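Alkaline phosphatase D (PDB 2YEQ) hydrolyses phosphate esters, acting as a secreted alkaline phosphatase and phosphodiesterase with an active site built from one iron(III) and two calcium ions. Local coordinates at residues V206-D210 against Q330-F334; F119-C124 against L377-H382; R169-S173 against N184-Y189; Q125-H129 against G157-S163. All blocks are in the same frame, centred on the assembly; numbering follows the deposited sequence.

Contact 1: V206-D210 against Q330-F334. With CA (calcium ion), chain B; CA (calcium ion), chain C.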
# COMPACT_ATOMS: atom_id res chain seq x y z
N VAL A 206 2.83 -6.38 -1.23
CA VAL A 206 2.02 -5.31 -1.80
C VAL A 206 0.53 -5.71 -1.85
O VAL A 206 0.19 -6.88 -2.04
CB VAL A 206 2.52 -4.93 -3.24
CG1 VAL A 206 3.99 -4.43 -3.18
CG2 VAL A 206 2.41 -6.14 -4.18
N THR A 207 -0.33 -4.71 -1.70
CA THR A 207 -1.75 -4.84 -2.03
C THR A 207 -2.19 -3.52 -2.59
O THR A 207 -1.57 -2.50 -2.31
CB THR A 207 -2.59 -5.28 -0.82
OG1 THR A 207 -3.93 -5.51 -1.26
CG2 THR A 207 -2.53 -4.22 0.35
N TRP A 208 -3.22 -3.53 -3.44
CA TRP A 208 -3.57 -2.33 -4.21
C TRP A 208 -4.73 -1.62 -3.54
O TRP A 208 -5.39 -2.19 -2.69
CB TRP A 208 -3.95 -2.69 -5.66
CG TRP A 208 -4.92 -3.80 -5.81
CD1 TRP A 208 -6.03 -4.05 -5.06
CD2 TRP A 208 -4.87 -4.84 -6.80
NE1 TRP A 208 -6.67 -5.18 -5.52
CE2 TRP A 208 -5.98 -5.68 -6.59
CE3 TRP A 208 -4.00 -5.12 -7.86
CZ2 TRP A 208 -6.23 -6.80 -7.38
CZ3 TRP A 208 -4.24 -6.23 -8.64
CH2 TRP A 208 -5.36 -7.06 -8.40
N ASP A 209 -4.97 -0.38 -3.95
CA ASP A 209 -6.22 0.30 -3.64
C ASP A 209 -6.86 0.70 -4.98
O ASP A 209 -6.85 -0.12 -5.91
CB ASP A 209 -6.02 1.50 -2.70
CG ASP A 209 -7.36 2.03 -2.13
OD1 ASP A 209 -8.27 1.20 -1.85
OD2 ASP A 209 -7.50 3.30 -2.01
N ASP A 210 -7.41 1.90 -5.10
CA ASP A 210 -8.21 2.24 -6.30
C ASP A 210 -7.40 2.69 -7.49
O ASP A 210 -7.71 2.31 -8.62
CB ASP A 210 -9.33 3.27 -6.03
CG ASP A 210 -8.87 4.49 -5.27
OD1 ASP A 210 -7.83 4.42 -4.56
OD2 ASP A 210 -9.55 5.53 -5.37
N GLN A 330 -4.29 -3.30 5.14
CA GLN A 330 -5.38 -2.98 4.22
C GLN A 330 -5.37 -1.52 3.82
O GLN A 330 -4.40 -0.81 4.10
CB GLN A 330 -6.73 -3.44 4.82
CG GLN A 330 -7.09 -2.79 6.14
CD GLN A 330 -7.86 -1.52 5.96
OE1 GLN A 330 -8.86 -1.48 5.22
NE2 GLN A 330 -7.38 -0.45 6.57
N GLN A 331 -6.43 -1.07 3.13
CA GLN A 331 -6.36 0.14 2.33
C GLN A 331 -6.89 1.40 2.94
O GLN A 331 -6.32 2.49 2.73
CB GLN A 331 -7.14 -0.08 1.01
CG GLN A 331 -6.55 -1.12 0.08
CD GLN A 331 -6.70 -2.56 0.53
OE1 GLN A 331 -7.61 -2.92 1.29
NE2 GLN A 331 -5.81 -3.42 0.01
N ILE A 332 -8.02 1.29 3.63
CA ILE A 332 -8.86 2.44 3.91
C ILE A 332 -9.18 2.64 5.40
O ILE A 332 -9.06 1.74 6.22
CB ILE A 332 -10.18 2.35 3.08
CG1 ILE A 332 -10.80 0.97 3.23
CG2 ILE A 332 -9.95 2.70 1.57
CD1 ILE A 332 -12.30 0.90 2.84
N PHE A 333 -9.58 3.85 5.73
CA PHE A 333 -9.80 4.26 7.13
C PHE A 333 -10.81 3.36 7.84
O PHE A 333 -11.98 3.26 7.45
CB PHE A 333 -10.21 5.71 7.15
CG PHE A 333 -9.85 6.45 8.42
CD1 PHE A 333 -10.55 6.24 9.60
CD2 PHE A 333 -8.86 7.41 8.41
CE1 PHE A 333 -10.23 6.96 10.77
CE2 PHE A 333 -8.56 8.15 9.56
CZ PHE A 333 -9.24 7.90 10.74
N PHE A 334 -10.35 2.69 8.90
CA PHE A 334 -11.13 1.67 9.60
C PHE A 334 -11.93 2.23 10.80
O PHE A 334 -13.08 1.82 11.04
CB PHE A 334 -10.22 0.56 10.08
CG PHE A 334 -10.93 -0.59 10.72
CD1 PHE A 334 -11.46 -1.61 9.94
CD2 PHE A 334 -11.04 -0.69 12.10
CE1 PHE A 334 -12.11 -2.69 10.54
CE2 PHE A 334 -11.69 -1.76 12.70
CZ PHE A 334 -12.22 -2.75 11.93
CA CA B . -6.74 5.36 -2.69
CA CA C . -9.79 7.57 -4.36
O HOH W 1 -4.71 4.45 -1.39
O HOH W 2 -10.00 9.62 -3.51
O HOH W 3 -10.16 6.55 -2.26
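A loop that carries metal ligands is backed here by a second loop that carries none. The polar link between the two is slender. The CA-to-CB bond of Q331 points toward 206-210, and the residue carries the largest share of the contact; its NE2 gives a weak hydrogen bond to W208 O (3.0 Å), while its OE1 is bound by T278. T207 OG1 lies 3.1 Å from Q331 NE2 at a poor angle; T207 OG1 is hydrogen-bonded to L276 O.

Packing adds the rest: D209 OD1 rests 3.3 Å from Q331 CB and 4.1 Å from I332 CG2, and the same carboxylate forms a salt bridge with R279. Within its own loop Q330 folds back on I332, Q330 NE2 to I332 O at 2.8 Å and Q330 OE1 to I332 N at 3.3 Å.

Coordination occupies the aspartates. D209 OD2 (2.3 Å) and D210 OD1 (2.4 Å) bind one calcium, whose shell D151 and D380 share; D210 OD2 binds the second at 2.3 Å, with N215 and N216. The loop after strand 203-206 carries these aspartates and the loop after strand 325-329, from another sheet, packs behind them, as is typical of the calcineurin-like metallophosphoesterase fold.

Contact 2: F119-C124 against L377-H382; sequences FAFASC and LTGDVH. With FE (Fe (III) ion), chain D; CA (calcium ion), chain B; EDO (1,2-ethanediol), chain U.
Two strands from different sheets face each other across a buried interior and run on into loops that share a metal centre. The end-to-end directions of 119-124 and 377-382 lie 34° apart, with F121 nearest L377 (CA-CA 8.0 Å), S123 nearest G379 (5.5 Å) and C124 nearest D380 (6.6 Å). No direct hydrogen bond joins them.

F119, extended and chi1 p, brings CE1 to 3.7 Å from L377 CD1. F121, also p, lays a ring face over L377: L377 CB stands 4.1 Å from the F121 ring centroid in a CH-pi contact, F121 CE2 is 3.7 Å from L377 CD2, and at the ring edge F121 CE1 is 3.6 Å from T378 O. S123, p again, sets OG 3.4 Å from G379 CA, where a side chain on residue 379 would clash. Two waters bridge S123 OG, one to T378 O, the other to H382 N.

Two residues past the strand's end, C124 has positive phi (64/79) and chi1 m. C124 SG binds iron at 2.5 Å and lies 3.3 Å from H382 CD2, at the ring edge; H382, likewise at positive phi (62/32), binds iron through NE2 at 2.2 Å. D380 OD1 holds calcium at 2.4 Å. With D151 and Y154 also bound, thiolate, imidazole, carboxylate and phenolate are among the iron's ligands, a set consistent with ferric iron.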
# COMPACT_ATOMS: atom_id res chain seq x y z
N PHE A 119 9.28 -3.29 10.34
CA PHE A 119 8.83 -3.16 8.95
C PHE A 119 8.37 -1.74 8.74
O PHE A 119 8.27 -0.98 9.71
CB PHE A 119 7.77 -4.22 8.60
CG PHE A 119 6.44 -4.06 9.31
CD1 PHE A 119 5.47 -3.22 8.80
CD2 PHE A 119 6.15 -4.78 10.46
CE1 PHE A 119 4.23 -3.08 9.43
CE2 PHE A 119 4.91 -4.65 11.09
CZ PHE A 119 3.94 -3.79 10.56
N ALA A 120 8.18 -1.35 7.49
CA ALA A 120 7.64 -0.06 7.16
C ALA A 120 6.41 -0.31 6.29
O ALA A 120 6.31 -1.37 5.64
CB ALA A 120 8.64 0.80 6.39
N PHE A 121 5.48 0.64 6.29
CA PHE A 121 4.38 0.61 5.31
C PHE A 121 4.17 1.95 4.66
O PHE A 121 4.39 3.01 5.26
CB PHE A 121 3.09 -0.03 5.87
CG PHE A 121 2.39 0.75 6.92
CD1 PHE A 121 1.41 1.65 6.59
CD2 PHE A 121 2.65 0.51 8.28
CE1 PHE A 121 0.69 2.34 7.55
CE2 PHE A 121 1.94 1.19 9.27
CZ PHE A 121 0.97 2.12 8.90
N ALA A 122 3.76 1.88 3.40
CA ALA A 122 3.66 3.05 2.57
C ALA A 122 2.41 2.96 1.68
O ALA A 122 1.90 1.88 1.44
CB ALA A 122 4.91 3.11 1.68
N SER A 123 1.96 4.11 1.21
CA SER A 123 0.90 4.18 0.20
C SER A 123 0.99 5.50 -0.51
O SER A 123 1.68 6.41 -0.05
CB SER A 123 -0.47 4.06 0.90
OG SER A 123 -0.70 5.19 1.71
N CYS A 124 0.28 5.62 -1.63
CA CYS A 124 -0.08 6.92 -2.21
C CYS A 124 1.11 7.79 -2.67
O CYS A 124 1.53 8.78 -2.03
CB CYS A 124 -1.05 7.69 -1.29
SG CYS A 124 -2.70 6.86 -1.04
N LEU A 377 -3.40 -1.53 9.72
CA LEU A 377 -2.60 -0.62 8.93
C LEU A 377 -3.40 -0.14 7.72
O LEU A 377 -4.06 -0.95 7.06
CB LEU A 377 -1.34 -1.35 8.42
CG LEU A 377 -0.60 -2.30 9.37
CD1 LEU A 377 0.59 -2.93 8.63
CD2 LEU A 377 -0.17 -1.57 10.63
N THR A 378 -3.28 1.14 7.42
CA THR A 378 -4.14 1.84 6.49
C THR A 378 -3.38 2.89 5.68
O THR A 378 -2.42 3.46 6.16
CB THR A 378 -5.22 2.59 7.28
OG1 THR A 378 -5.91 1.67 8.10
CG2 THR A 378 -6.15 3.34 6.38
N GLY A 379 -3.83 3.16 4.44
CA GLY A 379 -3.34 4.30 3.69
C GLY A 379 -4.50 5.17 3.25
O GLY A 379 -5.33 5.56 4.06
N ASP A 380 -4.50 5.53 1.96
CA ASP A 380 -5.63 6.18 1.24
C ASP A 380 -5.87 7.64 1.53
O ASP A 380 -6.14 8.42 0.60
CB ASP A 380 -6.94 5.37 1.36
CG ASP A 380 -8.08 5.97 0.50
OD1 ASP A 380 -7.99 5.91 -0.76
OD2 ASP A 380 -9.02 6.52 1.12
N VAL A 381 -5.73 8.06 2.79
CA VAL A 381 -6.20 9.37 3.21
C VAL A 381 -5.17 10.47 3.16
O VAL A 381 -5.49 11.62 3.43
CB VAL A 381 -6.94 9.31 4.60
CG1 VAL A 381 -8.03 8.20 4.58
CG2 VAL A 381 -5.95 9.13 5.77
N HIS A 382 -3.95 10.14 2.75
CA HIS A 382 -2.91 11.15 2.46
C HIS A 382 -2.55 12.00 3.70
O HIS A 382 -2.22 13.17 3.59
CB HIS A 382 -3.32 12.06 1.29
CG HIS A 382 -3.62 11.33 -0.00
ND1 HIS A 382 -4.14 11.99 -1.10
CD2 HIS A 382 -3.46 10.04 -0.38
CE1 HIS A 382 -4.30 11.13 -2.09
NE2 HIS A 382 -3.90 9.94 -1.69
FE FE D . -3.91 8.10 -2.85
CA CA B . -6.74 5.36 -2.69
C1 EDO U . -5.34 16.89 -2.46
O1 EDO U . -4.55 17.40 -3.55
C2 EDO U . -5.23 15.36 -2.37
O2 EDO U . -4.87 14.90 -1.06
O HOH W 4 -0.08 4.06 4.27
O HOH W 5 -2.16 7.83 2.58
O HOH W 1 -4.71 4.45 -1.39

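Contact 3: R169-S173 against N184-Y189; sequences RTHNS and NRHAQY. With EDO (1,2-ethanediol), chain E; EDO (1,2-ethanediol), chain F.
Three residues, R185, N172 and H171, carry most of this contact, in which 169-173, a loop without regular structure, lies against 184-189, regular helix (Q188 N to N184 O 2.9 Å, Y189 N to R185 O 3.2 Å). N172 and R185 are closest in backbone (CA-CA 6.9 Å). R185, chi1 t and then p, p, curls its guanidinium flat onto the H171 ring, centres 4.0 Å apart and planes at 4°. R185 NE donates to N172 OD1 at 2.7 Å; R185 NH2 adds weak bonds to N172 OD1 (3.3 Å) and S173 OG (3.0 Å).

N172 has chi1 p, and its N donates to Q188 OE1 (3.3 Å). Q188, extended (t, t), returns NE2 to T170 O at 2.9 Å. H171, chi1 m, hydrogen-bonds through NE2 to Y189 OH at 2.7 Å, the rings meeting rim to rim.

R185 NH1 also hydrogen-bonds the backbone carbonyls of Y156 and of Y154, whose side chain binds the iron. An arginine-histidine stack and the two hydrogen bonds of the Q188 amide thus hold helix 179-190 to the loop before it, toward the periphery of the phosphatase domain.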
# COMPACT_ATOMS: atom_id res chain seq x y z
N ARG A 169 6.21 17.12 -11.30
CA ARG A 169 6.49 16.21 -12.40
C ARG A 169 5.18 15.97 -13.16
O ARG A 169 4.12 16.44 -12.72
CB ARG A 169 7.08 14.89 -11.91
CG ARG A 169 8.34 15.02 -11.03
CD ARG A 169 9.06 13.70 -10.85
NE ARG A 169 8.47 12.91 -9.75
CZ ARG A 169 9.01 11.83 -9.22
NH1 ARG A 169 10.13 11.34 -9.72
NH2 ARG A 169 8.43 11.20 -8.20
N THR A 170 5.25 15.24 -14.26
CA THR A 170 4.12 15.15 -15.20
C THR A 170 3.92 13.72 -15.65
O THR A 170 4.88 13.05 -16.06
CB THR A 170 4.39 16.02 -16.45
OG1 THR A 170 4.64 17.36 -16.02
CG2 THR A 170 3.17 16.01 -17.42
N HIS A 171 2.67 13.24 -15.61
CA HIS A 171 2.38 11.93 -16.12
C HIS A 171 2.77 11.81 -17.59
O HIS A 171 2.77 12.80 -18.31
CB HIS A 171 0.91 11.58 -15.89
CG HIS A 171 0.63 11.07 -14.52
ND1 HIS A 171 -0.49 11.45 -13.80
CD2 HIS A 171 1.32 10.22 -13.73
CE1 HIS A 171 -0.46 10.85 -12.62
NE2 HIS A 171 0.61 10.08 -12.56
N ASN A 172 3.13 10.59 -17.98
CA ASN A 172 3.72 10.27 -19.28
C ASN A 172 2.71 10.22 -20.42
O ASN A 172 3.10 10.26 -21.58
CB ASN A 172 4.41 8.91 -19.22
CG ASN A 172 3.41 7.72 -19.05
OD1 ASN A 172 2.62 7.66 -18.10
ND2 ASN A 172 3.47 6.77 -19.97
N SER A 173 1.42 10.13 -20.08
CA SER A 173 0.37 9.92 -21.06
C SER A 173 -0.95 10.49 -20.60
O SER A 173 -1.11 10.89 -19.44
CB SER A 173 0.21 8.42 -21.32
OG SER A 173 -0.43 7.75 -20.22
N ASN A 184 3.16 1.19 -19.29
CA ASN A 184 3.98 2.37 -19.40
C ASN A 184 3.89 3.25 -18.16
O ASN A 184 4.88 3.88 -17.74
CB ASN A 184 3.66 3.16 -20.68
CG ASN A 184 4.09 2.43 -21.94
OD1 ASN A 184 4.88 1.48 -21.87
ND2 ASN A 184 3.55 2.83 -23.10
N ARG A 185 2.71 3.32 -17.55
CA ARG A 185 2.58 4.10 -16.33
C ARG A 185 3.36 3.42 -15.18
O ARG A 185 4.04 4.11 -14.43
CB ARG A 185 1.11 4.25 -15.93
CG ARG A 185 0.88 5.08 -14.69
CD ARG A 185 1.32 6.49 -14.84
NE ARG A 185 0.89 7.19 -16.06
CZ ARG A 185 -0.21 7.94 -16.19
NH1 ARG A 185 -1.08 8.07 -15.19
NH2 ARG A 185 -0.43 8.57 -17.36
N HIS A 186 3.25 2.10 -15.04
CA HIS A 186 4.09 1.36 -14.06
C HIS A 186 5.58 1.62 -14.30
O HIS A 186 6.33 1.84 -13.36
CB HIS A 186 3.84 -0.15 -14.03
CG HIS A 186 2.67 -0.55 -13.18
ND1 HIS A 186 2.67 -1.05 -11.90
CD2 HIS A 186 1.39 -0.44 -13.49
CE1 HIS A 186 1.41 -1.27 -11.52
NE2 HIS A 186 0.62 -0.87 -12.46
N ALA A 187 5.99 1.63 -15.56
CA ALA A 187 7.37 1.92 -15.90
C ALA A 187 7.77 3.34 -15.52
O ALA A 187 8.90 3.55 -15.06
CB ALA A 187 7.62 1.66 -17.40
N GLN A 188 6.88 4.32 -15.70
CA GLN A 188 7.21 5.70 -15.33
C GLN A 188 7.53 5.80 -13.84
O GLN A 188 8.51 6.42 -13.47
CB GLN A 188 6.08 6.67 -15.65
CG GLN A 188 6.35 8.08 -15.13
CD GLN A 188 5.29 9.08 -15.53
OE1 GLN A 188 4.09 8.80 -15.44
NE2 GLN A 188 5.73 10.29 -15.95
N TYR A 189 6.65 5.23 -13.02
CA TYR A 189 6.79 5.27 -11.56
C TYR A 189 8.01 4.48 -11.08
O TYR A 189 8.79 4.98 -10.29
CB TYR A 189 5.51 4.72 -10.87
CG TYR A 189 4.39 5.76 -10.74
CD1 TYR A 189 3.89 6.40 -11.86
CD2 TYR A 189 3.82 6.04 -9.51
CE1 TYR A 189 2.87 7.33 -11.75
CE2 TYR A 189 2.81 6.98 -9.39
CZ TYR A 189 2.31 7.60 -10.52
OH TYR A 189 1.32 8.55 -10.40
C1 EDO E . 0.66 3.46 -24.39
O1 EDO E . 0.44 3.34 -25.81
C2 EDO E . 0.68 4.92 -23.92
O2 EDO E . 1.63 5.12 -22.87
C1 EDO F . 2.03 13.61 -22.23
O1 EDO F . 2.73 14.17 -21.12
C2 EDO F . 0.56 14.00 -22.19
O2 EDO F . -0.08 13.54 -23.38

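Contact 4: Q125-H129 against G157-S163; sequences QQYEH and GPNEYVS
H129 overlaps two residues of 157-163 at once. Its chi1 is m, and S163 CB sits over a ring face, 3.6 Å from the H129 ring centroid in a CH-pi contact, while the ring edge points at the face of Y161, centroids 4.6 Å apart and planes at 59°. H129 NE2 donates to Y161 O at 2.8 Å, nearly straight (176°). The backbones are closest at H129 and S163 (CA-CA 5.8 Å).

Residues 127-129 have helical angles, and H129 N bonds Q126 O (3.1 Å). Q126 and E128 brace each other: Q126 OE1 takes E128 N (2.8 Å) and Q126 NE2 gives to E128 OE1 (3.0 Å). Water connects the loops, one molecule joining E128 OE1 to G157 O and Y161 N, another E128 OE2 to N159 N, a third H129 O to S163 OG, which is also hydrogen-bonded to T165. Y161, chi1 t, brings its hydroxyl against the ring of H382, an iron ligand.

E128 also accepts from H171 N. The pair lies between helix 504-520, which Y161 and E160 touch, and helix 179-190, where Q126 meets Y189; the loops themselves follow strands 117-122 and 145-148.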
# COMPACT_ATOMS: atom_id res chain seq x y z
N GLN A 125 1.60 7.43 -3.84
CA GLN A 125 2.81 8.04 -4.38
C GLN A 125 2.60 8.74 -5.73
O GLN A 125 3.37 8.52 -6.67
CB GLN A 125 3.91 6.98 -4.48
CG GLN A 125 3.59 5.73 -5.28
CD GLN A 125 4.43 4.57 -4.89
OE1 GLN A 125 4.78 4.40 -3.70
NE2 GLN A 125 4.74 3.71 -5.86
N GLN A 126 1.62 9.63 -5.78
CA GLN A 126 1.30 10.37 -7.00
C GLN A 126 2.62 10.97 -7.53
O GLN A 126 3.21 11.83 -6.91
CB GLN A 126 0.27 11.47 -6.74
CG GLN A 126 -0.85 11.62 -7.78
CD GLN A 126 -0.38 12.24 -9.12
OE1 GLN A 126 0.72 12.00 -9.54
NE2 GLN A 126 -1.24 13.05 -9.76
N TYR A 127 3.06 10.49 -8.68
CA TYR A 127 4.36 10.87 -9.27
C TYR A 127 4.48 12.35 -9.50
O TYR A 127 5.57 12.95 -9.33
CB TYR A 127 4.55 10.09 -10.57
CG TYR A 127 5.85 10.28 -11.34
CD1 TYR A 127 6.97 9.49 -11.05
CD2 TYR A 127 5.93 11.19 -12.37
CE1 TYR A 127 8.14 9.63 -11.78
CE2 TYR A 127 7.10 11.34 -13.10
CZ TYR A 127 8.20 10.57 -12.80
OH TYR A 127 9.36 10.73 -13.52
N GLU A 128 3.36 12.96 -9.86
CA GLU A 128 3.37 14.37 -10.21
C GLU A 128 3.45 15.29 -9.00
O GLU A 128 3.84 16.46 -9.14
CB GLU A 128 2.08 14.73 -10.96
CG GLU A 128 1.80 13.88 -12.21
CD GLU A 128 0.53 14.36 -12.92
OE1 GLU A 128 -0.55 14.49 -12.25
OE2 GLU A 128 0.64 14.68 -14.13
N HIS A 129 3.06 14.79 -7.83
CA HIS A 129 2.92 15.64 -6.64
C HIS A 129 4.23 15.90 -5.88
O HIS A 129 4.30 16.85 -5.10
CB HIS A 129 1.86 15.08 -5.70
CG HIS A 129 0.47 15.21 -6.25
ND1 HIS A 129 -0.66 15.01 -5.50
CD2 HIS A 129 0.05 15.55 -7.50
CE1 HIS A 129 -1.73 15.20 -6.26
NE2 HIS A 129 -1.32 15.53 -7.47
N GLY A 157 -4.17 11.57 -16.67
CA GLY A 157 -3.38 12.35 -17.60
C GLY A 157 -2.72 13.50 -16.86
O GLY A 157 -2.88 13.63 -15.64
N PRO A 158 -1.99 14.33 -17.58
CA PRO A 158 -1.29 15.44 -16.94
C PRO A 158 -2.22 16.61 -16.64
O PRO A 158 -3.22 16.80 -17.33
CB PRO A 158 -0.22 15.81 -17.98
CG PRO A 158 -0.77 15.40 -19.25
CD PRO A 158 -1.57 14.16 -18.98
N ASN A 159 -1.89 17.39 -15.61
CA ASN A 159 -2.68 18.56 -15.22
C ASN A 159 -4.13 18.23 -14.89
O ASN A 159 -5.04 19.01 -15.19
CB ASN A 159 -2.67 19.62 -16.34
CG ASN A 159 -1.28 19.96 -16.82
OD1 ASN A 159 -0.95 19.80 -18.01
ND2 ASN A 159 -0.45 20.44 -15.91
N GLU A 160 -4.37 17.07 -14.32
CA GLU A 160 -5.72 16.70 -13.96
C GLU A 160 -5.88 16.70 -12.45
O GLU A 160 -6.65 17.51 -11.89
CB GLU A 160 -6.10 15.35 -14.57
CG GLU A 160 -6.31 15.46 -16.07
CD GLU A 160 -6.34 14.13 -16.78
OE1 GLU A 160 -6.51 13.08 -16.11
OE2 GLU A 160 -6.19 14.14 -18.03
N TYR A 161 -5.16 15.79 -11.79
CA TYR A 161 -5.19 15.70 -10.33
C TYR A 161 -4.04 16.52 -9.79
O TYR A 161 -2.91 16.05 -9.72
CB TYR A 161 -5.09 14.25 -9.91
CG TYR A 161 -5.02 14.02 -8.41
CD1 TYR A 161 -5.60 14.91 -7.50
CD2 TYR A 161 -4.36 12.92 -7.90
CE1 TYR A 161 -5.53 14.69 -6.15
CE2 TYR A 161 -4.30 12.69 -6.55
CZ TYR A 161 -4.88 13.57 -5.68
OH TYR A 161 -4.78 13.35 -4.33
N VAL A 162 -4.35 17.77 -9.45
CA VAL A 162 -3.33 18.78 -9.22
C VAL A 162 -3.18 19.07 -7.72
O VAL A 162 -4.14 19.36 -7.02
CB VAL A 162 -3.62 20.05 -10.01
CG1 VAL A 162 -2.55 21.15 -9.69
CG2 VAL A 162 -3.65 19.70 -11.53
N SER A 163 -1.94 18.94 -7.25
CA SER A 163 -1.62 19.17 -5.85
C SER A 163 -1.76 20.65 -5.50
O SER A 163 -1.46 21.52 -6.32
CB SER A 163 -0.19 18.69 -5.58
OG SER A 163 0.33 19.26 -4.41
O HOH W 6 -2.79 14.84 -13.20
O HOH W 7 0.52 17.34 -14.19
O HOH W 8 2.99 19.23 -4.86

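In the fold
The four contacts show how chemistry changes from a metal core to its surrounding loops. Contacts 1 and 2, centres 8 Å apart near the middle of the chain, are fully buried and supply ligands to the same calcium, D209 and D210 from one and D380 from the other. Iron joins the two segments of contact 2, whereas contact 1 has one weak hydrogen bond plus packing. Contacts 3 and 4 lie farther out, each about 18 Å from the chain's centre, contact 3 partly buried and contact 4 buried; both rely on hydrogen bonds and ring packing, and they touch through H171 N and E128 OE2 (2.9 Å). Waters bridge in contacts 2 and 4. Y161 OH, 3.2 Å from H382 CE1, brings contact 4 to the edge of the metal site.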